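Local coordinates for type IV pilus assembly protein PilC (Thermus thermophilus, PDB 2WHN) that is probably an essential inner-membrane component of the type IV pilus machine, controlling pilus assembly and disassembly and influencing the assembly ATPase PilB, at residues A[15-19]-A[74-79]. Sequence-based numbering, arbitrary orientation.
Sequences LAIFS and IFSRLY
In the core of the all-helical N-terminal domain of PilC, Leu15, Phe18 and Ser19 on one side of helix 12-28 meet Ile74, Phe75 and Tyr79, which lead into and begin helix 77-89. The polar link is a chain of two hydrogen bonds. Tyr79 OH donates to Ser19 OG (2.8 Å), which lies at the edge of the tyrosine ring and in its plane. Ser19 OG in turn donates to Leu15 O (2.8 Å), one turn back in its own helix. With OG beside its own backbone N (chi1 -61°), the serine can bend back to that carbonyl. Leu15 O thus takes two donors, OG and Ser19 N, from opposite faces of its plane, and each buried hydroxyl has an acceptor for its proton. Beside these bonds the branched end of Leu15 reaches toward segment 74-79: CD1 touches Phe75 CE2 at 3.6 Å and lies 4.2 Å from Ile74 CG1, while CD2 rests against Ile74 O. The Phe18 and Phe75 rings meet obliquely, planes at 64°, with the two CE2 atoms 3.9 Å apart; Tyr79 OH sits at the Phe18 edge. Phe75 CD2 lies over one face of the Tyr79 ring, offset toward its rim. Ser76 is the N-cap of helix 77-89, its OG accepting from Tyr79 N (3.2 Å, 161°) and capping the first turn, from which the tyrosine projects. Phe48 of helix 46-60 packs edge-to-face with Phe18, and Leu103 of helix 92-109 touches both Leu15 and Ser19. Apolar and aromatic side chains around a short hydroxyl-to-carbonyl chain thus join two helices of a small helical-bundle domain of the GSP F family.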
# COMPACT_ATOMS: atom_id res chain seq x y z
N LEU A 15 -2.72 -2.12 -6.88
CA LEU A 15 -2.48 -0.97 -6.01
C LEU A 15 -3.78 -0.31 -5.56
O LEU A 15 -3.91 0.11 -4.41
CB LEU A 15 -1.56 0.05 -6.68
CG LEU A 15 -1.20 1.25 -5.81
CD1 LEU A 15 -0.45 0.80 -4.55
CD2 LEU A 15 -0.36 2.25 -6.59
N ALA A 16 -4.75 -0.21 -6.47
CA ALA A 16 -6.05 0.36 -6.14
C ALA A 16 -6.76 -0.47 -5.07
O ALA A 16 -7.32 0.08 -4.12
CB ALA A 16 -6.92 0.47 -7.38
N ILE A 17 -6.76 -1.79 -5.24
CA ILE A 17 -7.38 -2.69 -4.27
C ILE A 17 -6.71 -2.58 -2.90
O ILE A 17 -7.38 -2.32 -1.90
CB ILE A 17 -7.34 -4.16 -4.77
CG1 ILE A 17 -8.24 -4.31 -6.00
CG2 ILE A 17 -7.78 -5.12 -3.67
CD1 ILE A 17 -8.18 -5.69 -6.63
N PHE A 18 -5.39 -2.70 -2.88
CA PHE A 18 -4.63 -2.51 -1.65
C PHE A 18 -5.01 -1.21 -0.94
O PHE A 18 -5.23 -1.20 0.27
CB PHE A 18 -3.13 -2.50 -1.93
CG PHE A 18 -2.31 -1.94 -0.80
CD1 PHE A 18 -2.06 -2.70 0.33
CD2 PHE A 18 -1.79 -0.66 -0.86
CE1 PHE A 18 -1.32 -2.19 1.38
CE2 PHE A 18 -1.04 -0.15 0.18
CZ PHE A 18 -0.80 -0.90 1.30
N SER A 19 -5.01 -0.11 -1.69
CA SER A 19 -5.25 1.22 -1.13
C SER A 19 -6.66 1.34 -0.55
O SER A 19 -6.86 1.92 0.51
CB SER A 19 -5.03 2.30 -2.19
OG SER A 19 -3.69 2.29 -2.66
N ILE A 74 6.36 0.35 -6.86
CA ILE A 74 4.92 0.47 -7.09
C ILE A 74 4.31 1.71 -6.41
O ILE A 74 3.25 2.19 -6.82
CB ILE A 74 4.17 -0.80 -6.65
CG1 ILE A 74 2.67 -0.67 -6.92
CG2 ILE A 74 4.44 -1.10 -5.18
CD1 ILE A 74 2.32 -0.50 -8.39
N PHE A 75 4.98 2.22 -5.39
CA PHE A 75 4.49 3.42 -4.70
C PHE A 75 5.20 4.67 -5.21
O PHE A 75 6.41 4.81 -5.07
CB PHE A 75 4.67 3.27 -3.18
CG PHE A 75 4.00 2.04 -2.61
CD1 PHE A 75 4.75 0.92 -2.27
CD2 PHE A 75 2.62 1.99 -2.46
CE1 PHE A 75 4.13 -0.23 -1.79
CE2 PHE A 75 2.01 0.85 -1.96
CZ PHE A 75 2.76 -0.27 -1.64
N SER A 76 4.44 5.56 -5.85
CA SER A 76 5.01 6.77 -6.45
C SER A 76 5.48 7.77 -5.39
O SER A 76 5.08 7.69 -4.22
CB SER A 76 3.98 7.44 -7.36
OG SER A 76 2.96 8.06 -6.60
N ARG A 77 6.28 8.74 -5.81
CA ARG A 77 6.78 9.77 -4.90
C ARG A 77 5.64 10.48 -4.19
O ARG A 77 5.69 10.73 -2.99
CB ARG A 77 7.64 10.79 -5.65
CG ARG A 77 9.09 10.37 -5.83
CD ARG A 77 9.89 11.47 -6.51
NE ARG A 77 10.92 10.92 -7.39
CZ ARG A 77 10.67 10.28 -8.52
NH1 ARG A 77 9.42 10.10 -8.92
NH2 ARG A 77 11.68 9.81 -9.26
N LEU A 78 4.60 10.82 -4.95
CA LEU A 78 3.46 11.51 -4.39
C LEU A 78 2.74 10.63 -3.37
O LEU A 78 2.33 11.10 -2.30
CB LEU A 78 2.50 11.95 -5.49
CG LEU A 78 1.31 12.79 -5.02
CD1 LEU A 78 1.79 13.99 -4.22
CD2 LEU A 78 0.46 13.23 -6.21
N TYR A 79 2.59 9.36 -3.70
CA TYR A 79 1.96 8.40 -2.79
C TYR A 79 2.71 8.39 -1.46
O TYR A 79 2.11 8.58 -0.40
CB TYR A 79 1.96 7.00 -3.41
CG TYR A 79 0.99 6.02 -2.78
CD1 TYR A 79 -0.12 5.58 -3.47
CD2 TYR A 79 1.25 5.47 -1.53
CE1 TYR A 79 -0.98 4.64 -2.92
CE2 TYR A 79 0.39 4.54 -0.96
CZ TYR A 79 -0.73 4.13 -1.66
OH TYR A 79 -1.58 3.21 -1.11